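Local coordinates for CELL WALL surface anchor family protein (Streptococcus pneumoniae, PDB 2X9Z) that forms the repeating backbone subunit of the pneumococcal pilus, a surface fibre linked to cell adhesion and probably anchored to the cell wall, at residues A[182-185]-A[190-193]. The protein carries 1 engineered substitution. Numbering follows the deposited sequence. Where two conformers were deposited one is given.
Sequences DLVN and KVVQ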
# COMPACT_ATOMS: atom_id res chain seq x y z
N ASP A 182 -12.74 3.64 -5.05
CA ASP A 182 -12.79 4.96 -4.46
C ASP A 182 -11.55 5.73 -4.88
O ASP A 182 -10.42 5.28 -4.66
CB ASP A 182 -12.89 4.85 -2.95
CG ASP A 182 -14.21 4.26 -2.50
OD1 ASP A 182 -15.26 4.84 -2.84
OD2 ASP A 182 -14.20 3.21 -1.83
N LEU A 183 -11.76 6.87 -5.53
CA LEU A 183 -10.66 7.77 -5.82
C LEU A 183 -10.42 8.63 -4.59
O LEU A 183 -11.29 9.40 -4.18
CB LEU A 183 -10.96 8.62 -7.06
CG LEU A 183 -9.79 9.48 -7.54
CD1 LEU A 183 -8.65 8.62 -8.07
CD2 LEU A 183 -10.23 10.49 -8.59
N VAL A 184 -9.25 8.48 -3.99
CA VAL A 184 -8.92 9.11 -2.72
C VAL A 184 -7.78 10.09 -2.94
O VAL A 184 -6.84 9.81 -3.68
CB VAL A 184 -8.46 8.03 -1.70
CG1 VAL A 184 -8.18 8.63 -0.34
CG2 VAL A 184 -9.51 6.91 -1.61
N ASN A 185 -7.86 11.25 -2.30
CA ASN A 185 -6.74 12.17 -2.25
C ASN A 185 -5.62 11.47 -1.49
O ASN A 185 -5.79 11.15 -0.32
CB ASN A 185 -7.15 13.47 -1.55
CG ASN A 185 -6.02 14.48 -1.45
OD1 ASN A 185 -4.87 14.14 -1.21
ND2 ASN A 185 -6.36 15.75 -1.62
N LYS A 190 -9.13 11.76 1.99
CA LYS A 190 -10.57 11.79 1.79
C LYS A 190 -11.01 11.27 0.42
O LYS A 190 -10.31 11.45 -0.57
CB LYS A 190 -11.09 13.21 2.01
CG LYS A 190 -12.61 13.32 2.12
CD LYS A 190 -13.00 14.71 2.59
CE LYS A 190 -14.51 14.89 2.60
NZ LYS A 190 -14.87 16.29 2.99
N VAL A 191 -12.18 10.64 0.36
CA VAL A 191 -12.72 10.14 -0.90
C VAL A 191 -13.27 11.29 -1.76
O VAL A 191 -14.14 12.04 -1.32
CB VAL A 191 -13.81 9.07 -0.68
CG1 VAL A 191 -14.36 8.59 -2.02
CG2 VAL A 191 -13.26 7.90 0.13
N VAL A 192 -12.75 11.41 -2.98
CA VAL A 192 -13.18 12.49 -3.87
C VAL A 192 -14.19 12.04 -4.92
O VAL A 192 -15.03 12.82 -5.34
CB VAL A 192 -11.99 13.20 -4.56
CG1 VAL A 192 -11.12 13.91 -3.52
CG2 VAL A 192 -11.18 12.22 -5.38
N GLN A 193 -14.13 10.77 -5.31
CA GLN A 193 -15.11 10.23 -6.25
C GLN A 193 -15.15 8.72 -6.10
O GLN A 193 -14.18 8.10 -5.69
CB GLN A 193 -14.75 10.60 -7.69
CG GLN A 193 -15.88 10.45 -8.70
CD GLN A 193 -16.90 11.58 -8.62
OE1 GLN A 193 -16.71 12.57 -7.90
NE2 GLN A 193 -17.98 11.45 -9.38
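Leu183 and Val192 meet across a beta hairpin: the CG of Leu183 lies 3.8 Å from the CG2 of Val192, the two side chains crossing at a slant. Val192 belongs to a classic bulge, in which it and Gln193 together face Leu183, and its psi of -29° departs from extended strand geometry. With chi1 at -65°, CG2 of Val192 sits between its own backbone N and carbonyl carbon; its 3.1 Å approach to Leu183 O is doubtful, since this and the contact with CG describe one of two deposited conformers. The same oxygen takes the Val192 N-H at 2.8 Å and a weak second bond from Gln193 N at 3.3 Å. Leu183 N returns a bond to Gln193 O at 2.7 Å, and beyond the bulge Asn185 N donates to Lys190 O at 3.0 Å.

Val184 and Val191 share the sheet face opposite Leu183, a non-hydrogen-bonded pair whose CG2 methyls approach only to 4.3 Å. Beside them CG1 of Val191 lies 3.9 Å from OD1 of Asp182, the two side chains crossing at an angle; that oxygen is occupied by Thr194 and a salt bridge to Arg220. Asn185 OD1 accepts hydrogen bonds from Gln187 N and Ala188 N, in the turn that joins the strands. Leu183, the one buried residue of the eight, also packs on Tyr215 and Phe217 of the neighbouring strand 215-219, on the far side of 179-185, and Val184 touches that strand too, whereas the 191-197 strand forms an outer edge of this three-stranded antiparallel sheet. The chemistry implies a surface hairpin end held chiefly by backbone bonds, with a bifurcated carbonyl fixing the bulge, consistent with the Cna-B-like domains of Gram-positive pilin backbone subunits.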